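Long-range contact in hypothetical protein TT1662 (Thermus thermophilus, PDB 1UFO), which is probably a hydrolase of the alpha/beta hydrolase fold, its natural substrate not established: residues 58-62 against 80-84. Sequence-based numbering, arbitrary orientation.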
ATOM      1  N   ASP A  58       4.944  18.188 -20.415  1.00 10.10           N
ATOM      2  CA  ASP A  58       4.299  17.371 -21.429  1.00 10.50           C
ATOM      3  C   ASP A  58       5.297  16.498 -22.196  1.00 10.40           C
ATOM      4  O   ASP A  58       6.379  16.945 -22.561  1.00 11.21           O
ATOM      5  CB  ASP A  58       3.591  18.278 -22.456  1.00 11.31           C
ATOM      6  CG  ASP A  58       2.374  18.961 -21.899  1.00 13.59           C
ATOM      7  OD1 ASP A  58       2.123  20.150 -22.276  1.00 13.12           O
ATOM      8  OD2 ASP A  58       1.662  18.338 -21.098  1.00 12.42           O
ATOM      9  N   ALA A  59       4.892  15.267 -22.461  1.00  9.97           N
ATOM     10  CA  ALA A  59       5.753  14.359 -23.239  1.00  9.50           C
ATOM     11  C   ALA A  59       5.708  14.757 -24.705  1.00 10.61           C
ATOM     12  O   ALA A  59       4.831  15.487 -25.129  1.00 12.49           O
ATOM     13  CB  ALA A  59       5.203  12.913 -23.083  1.00 10.45           C
ATOM     14  N   PRO A  60       6.658  14.273 -25.452  1.00 12.33           N
ATOM     15  CA  PRO A  60       6.621  14.604 -26.894  1.00 12.91           C
ATOM     16  C   PRO A  60       5.266  14.213 -27.438  1.00 13.84           C
ATOM     17  O   PRO A  60       4.667  13.180 -27.060  1.00 12.73           O
ATOM     18  CB  PRO A  60       7.724  13.738 -27.478  1.00 13.31           C
ATOM     19  CG  PRO A  60       8.698  13.585 -26.390  1.00 14.97           C
ATOM     20  CD  PRO A  60       7.835  13.459 -25.097  1.00 12.36           C
ATOM     21  N   ARG A  61       4.730  15.033 -28.348  1.00 14.70           N
ATOM     22  CA  ARG A  61       3.450  14.837 -28.989  1.00 15.73           C
ATOM     23  C   ARG A  61       2.184  14.977 -28.125  1.00 15.42           C
ATOM     24  O   ARG A  61       1.065  14.727 -28.595  1.00 16.02           O
ATOM     25  CB  ARG A  61       3.383  13.453 -29.662  1.00 17.77           C
ATOM     26  CG  ARG A  61       4.384  13.263 -30.705  1.00 18.25           C
ATOM     27  CD  ARG A  61       4.210  11.914 -31.404  1.00 17.71           C
ATOM     28  NE  ARG A  61       2.957  11.745 -32.133  1.00 21.51           N
ATOM     29  CZ  ARG A  61       2.784  10.717 -32.958  1.00 21.35           C
ATOM     30  NH1 ARG A  61       3.786   9.851 -33.076  1.00 21.06           N
ATOM     31  NH2 ARG A  61       1.660  10.567 -33.679  1.00 23.01           N
ATOM     32  N   HIS A  62       2.323  15.420 -26.877  1.00 12.92           N
ATOM     33  CA  HIS A  62       1.234  15.537 -25.977  1.00 12.11           C
ATOM     34  C   HIS A  62       1.065  16.977 -25.438  1.00 11.33           C
ATOM     35  O   HIS A  62       1.998  17.790 -25.492  1.00 11.78           O
ATOM     36  CB  HIS A  62       1.517  14.635 -24.743  1.00 12.15           C
ATOM     37  CG  HIS A  62       1.359  13.179 -25.030  1.00 12.56           C
ATOM     38  ND1 HIS A  62       2.246  12.463 -25.804  1.00 11.79           N
ATOM     39  CD2 HIS A  62       0.368  12.316 -24.669  1.00 14.04           C
ATOM     40  CE1 HIS A  62       1.800  11.209 -25.912  1.00 13.31           C
ATOM     41  NE2 HIS A  62       0.670  11.107 -25.234  1.00 12.57           N
ATOM     42  N   GLU A  80       5.560   4.208 -32.360  1.00 14.48           N
ATOM     43  CA  GLU A  80       5.443   5.626 -32.023  1.00 13.28           C
ATOM     44  C   GLU A  80       5.252   5.867 -30.506  1.00 13.23           C
ATOM     45  O   GLU A  80       5.797   6.852 -29.921  1.00 12.24           O
ATOM     46  CB  GLU A  80       4.293   6.227 -32.839  1.00 15.47           C
ATOM     47  CG  GLU A  80       4.792   6.357 -34.302  1.00 18.05           C
ATOM     48  CD  GLU A  80       3.751   6.912 -35.278  1.00 23.46           C
ATOM     49  OE1 GLU A  80       4.014   6.738 -36.507  1.00 24.68           O
ATOM     50  OE2 GLU A  80       2.724   7.489 -34.845  1.00 26.01           O
ATOM     51  N   VAL A  81       4.558   4.946 -29.856  1.00 11.42           N
ATOM     52  CA  VAL A  81       4.339   5.084 -28.402  1.00 12.50           C
ATOM     53  C   VAL A  81       5.695   4.969 -27.706  1.00 12.06           C
ATOM     54  O   VAL A  81       6.026   5.807 -26.832  1.00 11.33           O
ATOM     55  CB  VAL A  81       3.383   3.968 -27.907  1.00 11.63           C
ATOM     56  CG1 VAL A  81       3.467   3.831 -26.357  1.00 12.96           C
ATOM     57  CG2 VAL A  81       1.964   4.307 -28.282  1.00 12.45           C
ATOM     58  N   TYR A  82       6.529   3.992 -28.072  1.00 11.29           N
ATOM     59  CA  TYR A  82       7.793   3.897 -27.337  1.00 11.58           C
ATOM     60  C   TYR A  82       8.861   4.895 -27.754  1.00 11.47           C
ATOM     61  O   TYR A  82       9.812   5.173 -26.984  1.00 13.14           O
ATOM     62  CB  TYR A  82       8.309   2.460 -27.316  1.00 10.66           C
ATOM     63  CG  TYR A  82       7.422   1.626 -26.423  1.00 11.50           C
ATOM     64  CD1 TYR A  82       6.538   0.693 -26.946  1.00 13.56           C
ATOM     65  CD2 TYR A  82       7.392   1.859 -25.054  1.00 12.03           C
ATOM     66  CE1 TYR A  82       5.655   0.009 -26.135  1.00 15.57           C
ATOM     67  CE2 TYR A  82       6.461   1.198 -24.203  1.00 15.12           C
ATOM     68  CZ  TYR A  82       5.591   0.274 -24.762  1.00 15.34           C
ATOM     69  OH  TYR A  82       4.590  -0.209 -23.945  1.00 15.96           O
ATOM     70  N   ARG A  83       8.705   5.484 -28.949  1.00 11.67           N
ATOM     71  CA  ARG A  83       9.612   6.593 -29.302  1.00 12.38           C
ATOM     72  C   ARG A  83       9.211   7.815 -28.423  1.00 12.22           C
ATOM     73  O   ARG A  83      10.095   8.542 -27.906  1.00 13.08           O
ATOM     74  CB  ARG A  83       9.480   6.856 -30.809  1.00 13.77           C
ATOM     75  CG  ARG A  83      10.191   8.145 -31.261  1.00 13.47           C
ATOM     76  CD  ARG A  83      11.644   8.274 -30.707  1.00 13.30           C
ATOM     77  NE  ARG A  83      12.498   7.119 -31.018  1.00 13.81           N
ATOM     78  CZ  ARG A  83      13.709   6.908 -30.505  1.00 11.93           C
ATOM     79  NH1 ARG A  83      14.426   5.836 -30.846  1.00 13.41           N
ATOM     80  NH2 ARG A  83      14.264   7.770 -29.628  1.00 14.89           N
ATOM     81  N   VAL A  84       7.912   8.053 -28.236  1.00 11.43           N
ATOM     82  CA  VAL A  84       7.482   9.120 -27.244  1.00 10.21           C
ATOM     83  C   VAL A  84       8.118   8.763 -25.856  1.00 10.99           C
ATOM     84  O   VAL A  84       8.700   9.659 -25.216  1.00  9.95           O
ATOM     85  CB  VAL A  84       5.978   9.122 -27.035  1.00 10.14           C
ATOM     86  CG1 VAL A  84       5.585  10.036 -25.779  1.00  9.99           C
ATOM     87  CG2 VAL A  84       5.246   9.727 -28.294  1.00 12.91           C
TER
HETATM   88  O   HOH W   1       6.317   9.080 -31.663  1.00 19.61           O
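V84 lays its two methyls against the loop at 58-62, and it contributes the largest share of the buried area. V84 CG1, set anti to the backbone N (chi1 168°), makes the deeper contacts: it lies 3.5 Å from P60 O and 4.0 Å from A59 CB, and it meets the imidazole of H62 obliquely. The other methyl, CG2, rests against the aliphatic CD of R61. A type II beta turn from A59 to H62 shapes this surface, closed by the backbone bond from H62 N to A59 O. Within the turn, H62 ND1 donates to P60 O over 2.8 Å, nearly straight and in the ring plane. That bond, together with H62 NE2 accepting from Q34 N, fixes the rotation of the imidazole, and P60 O keeps a polar partner although both valine methyls crowd it. In the alpha/beta hydrolase fold this is the connection after strand 52-56, packed on the start of helix 77-103; F88, one turn further along that helix, continues the apolar floor under A59 and P60. A59 also lies near the probable nucleophile elbow around S113, without touching it. Toward the partly exposed side the packing gives way to charge and water. R61, its chain bent at chi3 (64°), brings NH1 to E80 OE2 at 3.1 Å in a salt bridge; NH2 adds only a weak bond to the same oxygen. The carboxylate oxygen sits near the guanidinium plane, yet NH1 meets it from well above the carboxylate plane, the two groups being turned 47° apart. NH1 also donates to a water that in turn donates to the backbone E80 O, while NE is held by P68 O.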